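Local coordinates for mRNA export protein (Chaetomium thermophilum, PDB 4WPM) that probably takes part in exporting mRNA from the nucleus to the cytoplasm, this piece being the RNA recognition motif (RRM) domain of a longer NXF-family protein, at residues T20-L25 with T93-E99; E53-L57 with D74-L79. All blocks are in the same frame, centred on the assembly; numbering follows the deposited sequence.

Contact 1 of 2, residues T20-L25 with T93-E99. With SO4 (sulfate ion), chain C.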
# COMPACT_ATOMS: atom_id res chain seq x y z
N THR A 20 -8.43 10.87 -13.94
CA THR A 20 -7.12 10.44 -13.46
C THR A 20 -7.29 9.62 -12.18
O THR A 20 -8.23 9.84 -11.42
CB THR A 20 -6.20 11.65 -13.18
OG1 THR A 20 -6.14 12.48 -14.34
CG2 THR A 20 -4.79 11.19 -12.82
N VAL A 21 -6.37 8.69 -11.94
CA VAL A 21 -6.39 7.86 -10.75
C VAL A 21 -5.33 8.32 -9.76
O VAL A 21 -4.17 8.50 -10.12
CB VAL A 21 -6.17 6.37 -11.09
CG1 VAL A 21 -6.19 5.51 -9.83
CG2 VAL A 21 -7.23 5.89 -12.07
N ILE A 22 -5.74 8.51 -8.50
CA ILE A 22 -4.83 8.90 -7.43
C ILE A 22 -4.75 7.82 -6.36
O ILE A 22 -5.78 7.29 -5.93
CB ILE A 22 -5.26 10.23 -6.78
CG1 ILE A 22 -5.32 11.35 -7.82
CG2 ILE A 22 -4.33 10.60 -5.63
CD1 ILE A 22 -3.98 11.70 -8.44
N LYS A 23 -3.53 7.49 -5.94
CA LYS A 23 -3.31 6.55 -4.85
C LYS A 23 -2.80 7.30 -3.62
O LYS A 23 -1.87 8.09 -3.70
CB LYS A 23 -2.30 5.48 -5.27
CG LYS A 23 -2.81 4.56 -6.37
CD LYS A 23 -1.81 3.46 -6.73
CE LYS A 23 -1.47 2.55 -5.55
NZ LYS A 23 -0.52 1.48 -5.95
N ILE A 24 -3.43 7.03 -2.48
CA ILE A 24 -3.07 7.66 -1.21
C ILE A 24 -2.64 6.62 -0.18
O ILE A 24 -3.35 5.64 0.05
CB ILE A 24 -4.23 8.49 -0.64
CG1 ILE A 24 -4.70 9.53 -1.66
CG2 ILE A 24 -3.82 9.16 0.67
CD1 ILE A 24 -5.99 10.22 -1.28
N LEU A 25 -1.48 6.85 0.42
CA LEU A 25 -0.93 5.94 1.43
C LEU A 25 -0.76 6.67 2.76
O LEU A 25 -0.39 7.84 2.79
CB LEU A 25 0.42 5.39 0.96
CG LEU A 25 1.04 4.24 1.75
CD1 LEU A 25 0.13 3.02 1.79
CD2 LEU A 25 2.39 3.89 1.16
N THR A 93 1.28 9.88 1.52
CA THR A 93 1.99 9.78 0.25
C THR A 93 0.94 9.75 -0.85
O THR A 93 0.21 8.76 -0.99
CB THR A 93 2.88 8.53 0.18
OG1 THR A 93 3.74 8.48 1.32
CG2 THR A 93 3.72 8.54 -1.09
N ILE A 94 0.88 10.82 -1.64
CA ILE A 94 -0.13 10.93 -2.69
C ILE A 94 0.56 10.84 -4.05
O ILE A 94 1.49 11.60 -4.33
CB ILE A 94 -0.90 12.26 -2.56
CG1 ILE A 94 -1.33 12.49 -1.11
CG2 ILE A 94 -2.06 12.30 -3.56
CD1 ILE A 94 -2.12 13.76 -0.87
N GLU A 95 0.09 9.92 -4.89
CA GLU A 95 0.71 9.68 -6.20
C GLU A 95 -0.31 9.43 -7.30
O GLU A 95 -1.38 8.86 -7.06
CB GLU A 95 1.68 8.50 -6.12
CG GLU A 95 2.75 8.65 -5.06
CD GLU A 95 3.70 7.48 -5.02
OE1 GLU A 95 3.28 6.35 -5.35
OE2 GLU A 95 4.88 7.67 -4.66
N GLU A 96 0.03 9.86 -8.51
CA GLU A 96 -0.75 9.54 -9.70
C GLU A 96 -0.28 8.20 -10.26
O GLU A 96 0.91 7.87 -10.19
CB GLU A 96 -0.62 10.63 -10.76
CG GLU A 96 -1.58 10.49 -11.92
CD GLU A 96 -1.35 11.52 -13.01
OE1 GLU A 96 -0.96 12.66 -12.68
OE2 GLU A 96 -1.55 11.19 -14.20
N THR A 97 -1.21 7.43 -10.82
CA THR A 97 -0.89 6.10 -11.34
C THR A 97 -1.76 5.75 -12.55
O THR A 97 -2.89 6.22 -12.67
CB THR A 97 -1.08 5.01 -10.27
OG1 THR A 97 -0.64 3.75 -10.77
CG2 THR A 97 -2.55 4.91 -9.85
N ASN A 98 -1.21 4.91 -13.43
CA ASN A 98 -1.98 4.38 -14.55
C ASN A 98 -2.52 2.99 -14.22
O ASN A 98 -3.07 2.31 -15.09
CB ASN A 98 -1.12 4.33 -15.82
CG ASN A 98 0.17 3.55 -15.63
OD1 ASN A 98 0.23 2.58 -14.87
ND2 ASN A 98 1.21 3.97 -16.34
N GLU A 99 -2.37 2.57 -12.97
CA GLU A 99 -2.92 1.30 -12.51
C GLU A 99 -4.44 1.35 -12.61
O GLU A 99 -5.05 2.39 -12.32
CB GLU A 99 -2.49 1.01 -11.08
CG GLU A 99 -1.09 0.45 -10.94
CD GLU A 99 -0.65 0.36 -9.49
OE1 GLU A 99 0.36 1.00 -9.13
OE2 GLU A 99 -1.30 -0.37 -8.71
S SO4 C . 2.60 4.00 -11.80
O1 SO4 C . 3.66 3.11 -12.28
O2 SO4 C . 3.13 5.34 -11.62
O3 SO4 C . 1.51 4.02 -12.78
O4 SO4 C . 2.09 3.50 -10.53
O HOH W 1 2.76 7.63 3.95
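T93 and L25 grip each other through two backbone bonds, T93 N to L25 O and L25 N to T93 O, both 2.9 Å, where the last long strand of the RRM fold runs antiparallel to the central strand 20-25. The axes approach to 4.7 Å. T93 also shares a water with this end of the pairing: the water lies 2.9 Å from T93 OG1 and bonds weakly to L25 O. I94 faces the helices; its CG2 presses on CG2 of I22 at 3.5 Å, while I24 CG1 packs on the same methyl more distantly. E95 is the hydrogen-bonded partner of K23, and the bond from K23 N to E95 O is nearly straight, 172° at the hydrogen. On the helix-facing side E96, its CG anti to the backbone N (chi1 -170°), runs extended across the end of the pairing, and its CG touches CG2 of T20 at 3.4 Å, the two side chains meeting roughly at right angles. T97 returns to the face carrying V21, K23 and L25, the surface on which canonical RRMs receive RNA. There its OG1 stands anti to N (chi1 -174°), which leaves CG2 between N and the carbonyl carbon, against CG and CD of K23 and CG1 of V21. The ammonium of K23 also makes a cation-pi contact with Y66, and W68 packs on its chain. T97 OG1 accepts from E99 N in an ST turn and donates to a sulfate, which N98 N holds as well; the ion probably came from the crystallisation liquor. E99 then swings its carboxylate across the bent lysine chain, closing a weak salt bridge with K23 NZ 3.3 Å from E99 OE1 and 3.4 Å from E99 OE2.

Contact 2 of 2, residues E53-L57 with D74-L79. With SO4 (sulfate ion), chain E.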
# COMPACT_ATOMS: atom_id res chain seq x y z
N GLU A 53 -9.43 24.63 -3.39
CA GLU A 53 -10.02 24.78 -4.71
C GLU A 53 -11.54 24.63 -4.66
O GLU A 53 -12.23 24.91 -5.64
CB GLU A 53 -9.43 23.74 -5.67
CG GLU A 53 -9.72 23.96 -7.15
CD GLU A 53 -9.55 22.70 -7.97
OE1 GLU A 53 -10.04 22.67 -9.13
OE2 GLU A 53 -8.94 21.74 -7.47
N LYS A 54 -12.04 24.19 -3.51
CA LYS A 54 -13.43 23.74 -3.40
C LYS A 54 -13.62 22.62 -4.42
O LYS A 54 -14.42 22.72 -5.35
CB LYS A 54 -14.43 24.88 -3.59
CG LYS A 54 -14.61 25.76 -2.36
CD LYS A 54 -15.30 24.98 -1.24
CE LYS A 54 -14.33 24.44 -0.19
NZ LYS A 54 -14.83 23.18 0.43
N ILE A 55 -12.85 21.56 -4.22
CA ILE A 55 -12.94 20.35 -5.02
C ILE A 55 -13.97 19.39 -4.45
O ILE A 55 -14.18 19.34 -3.23
CB ILE A 55 -11.56 19.65 -5.12
CG1 ILE A 55 -11.65 18.44 -6.04
CG2 ILE A 55 -11.06 19.24 -3.73
CD1 ILE A 55 -10.37 17.66 -6.18
N THR A 56 -14.62 18.66 -5.34
CA THR A 56 -15.58 17.63 -4.97
C THR A 56 -15.04 16.29 -5.44
O THR A 56 -14.82 16.08 -6.63
CB THR A 56 -16.97 17.88 -5.57
OG1 THR A 56 -17.29 19.28 -5.47
CG2 THR A 56 -18.02 17.06 -4.83
N LEU A 57 -14.84 15.38 -4.49
CA LEU A 57 -14.29 14.06 -4.77
C LEU A 57 -15.42 13.05 -4.87
O LEU A 57 -16.07 12.72 -3.88
CB LEU A 57 -13.29 13.64 -3.68
CG LEU A 57 -12.02 14.48 -3.56
CD1 LEU A 57 -11.21 14.06 -2.35
CD2 LEU A 57 -11.17 14.39 -4.82
N ASP A 74 -7.08 18.62 -13.46
CA ASP A 74 -6.78 19.81 -12.68
C ASP A 74 -6.89 19.52 -11.19
O ASP A 74 -6.10 20.00 -10.38
CB ASP A 74 -7.71 20.97 -13.05
CG ASP A 74 -7.40 22.23 -12.27
OD1 ASP A 74 -6.38 22.88 -12.56
OD2 ASP A 74 -8.19 22.58 -11.36
N ASP A 75 -7.89 18.72 -10.84
CA ASP A 75 -8.10 18.30 -9.46
C ASP A 75 -6.91 17.52 -8.93
O ASP A 75 -6.56 17.61 -7.75
CB ASP A 75 -9.36 17.45 -9.35
CG ASP A 75 -10.64 18.26 -9.47
OD1 ASP A 75 -10.57 19.51 -9.39
OD2 ASP A 75 -11.71 17.65 -9.63
N ALA A 76 -6.29 16.73 -9.80
CA ALA A 76 -5.16 15.89 -9.42
C ALA A 76 -3.98 16.73 -8.94
O ALA A 76 -3.28 16.34 -8.01
CB ALA A 76 -4.75 15.00 -10.58
N GLN A 77 -3.76 17.87 -9.58
CA GLN A 77 -2.61 18.72 -9.24
C GLN A 77 -2.71 19.28 -7.82
O GLN A 77 -1.72 19.32 -7.10
CB GLN A 77 -2.49 19.87 -10.24
CG GLN A 77 -1.15 20.58 -10.20
CD GLN A 77 -1.05 21.71 -11.21
OE1 GLN A 77 -1.93 21.86 -12.06
NE2 GLN A 77 0.02 22.49 -11.13
N HIS A 78 -3.91 19.71 -7.43
CA HIS A 78 -4.12 20.25 -6.09
C HIS A 78 -3.98 19.16 -5.03
O HIS A 78 -3.46 19.40 -3.95
CB HIS A 78 -5.48 20.93 -5.99
CG HIS A 78 -5.64 22.08 -6.93
ND1 HIS A 78 -6.57 22.09 -7.96
CD2 HIS A 78 -4.98 23.26 -7.01
CE1 HIS A 78 -6.48 23.23 -8.62
NE2 HIS A 78 -5.52 23.96 -8.07
N LEU A 79 -4.44 17.95 -5.36
CA LEU A 79 -4.30 16.82 -4.45
C LEU A 79 -2.83 16.44 -4.31
O LEU A 79 -2.37 16.10 -3.22
CB LEU A 79 -5.11 15.62 -4.96
CG LEU A 79 -6.63 15.68 -4.80
CD1 LEU A 79 -7.28 14.55 -5.57
CD2 LEU A 79 -7.02 15.61 -3.33
S SO4 E . 2.43 22.10 -7.93
O1 SO4 E . 1.97 22.80 -9.12
O2 SO4 E . 3.82 21.68 -8.11
O3 SO4 E . 2.34 22.98 -6.77
O4 SO4 E . 1.60 20.92 -7.72
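E53 and I55, on an irregular loop without helix or strand, pass beside the helical turns carrying H78 and D75, with CA atoms 7.6 Å apart for E53 and H78 and 6.9 Å for I55 and D75. E53 lays its CB over one face of the H78 imidazole in a CH-pi contact, 4.2 Å from the ring centroid and offset toward the rim. Its chain, anti to the backbone N (chi1 -167°) and extended beyond CG, carries the carboxylate over the ND1 side of the ring, on the same face as CB, its plane turned 49° from the ring. OE1 of E53 comes 2.9 Å from OD2 of D74 and 3.2 Å from OD1 of D75, a cluster of three carboxylates that would be expected to raise the proton affinity of at least one of them. An alanine here would keep the CB over the ring but lose CG and the carboxylate, which would probably open a gap between H78, D74 and D75. Deeper in, I55 drives its extended chain at the base of D75, CD1 reaching D75 CB at 3.3 Å, and the same methyl is loosely packed on L79 CD1. L57 CD2 meets L79 CD1 at 4.0 Å, the two leucines sliding past each other in opposite directions. The loop thus joins the two helices of the RRM: L79 also rests on L47 and H78 on S51 of helix 40-51, E48 accepts a hydrogen bond from L57 N, and L57 reaches down to L44 and to L69 and V71 of strand 66-71.

Contact 2 is nested in sequence within the loop closed by contact 1, and the two centres lie about 13 Å apart. They meet where helix 73-81 rests on the sheet: CD1 of I94 is 3.3 Å from the backbone O of L79, and CD1 of I22 is 4.0 Å from CB of A76. Through I22, I24 and I94, contact 1 supplies part of the floor under this helix, and contact 2 joins the helix flank carrying D75, H78 and L79 to the loop after helix 40-51. The opposite face of the sheet is partly covered by the second subunit, whose Q77 and L80 pack on T93, E95 and L25. This chain's own Q77 instead binds a second sulfate through NE2.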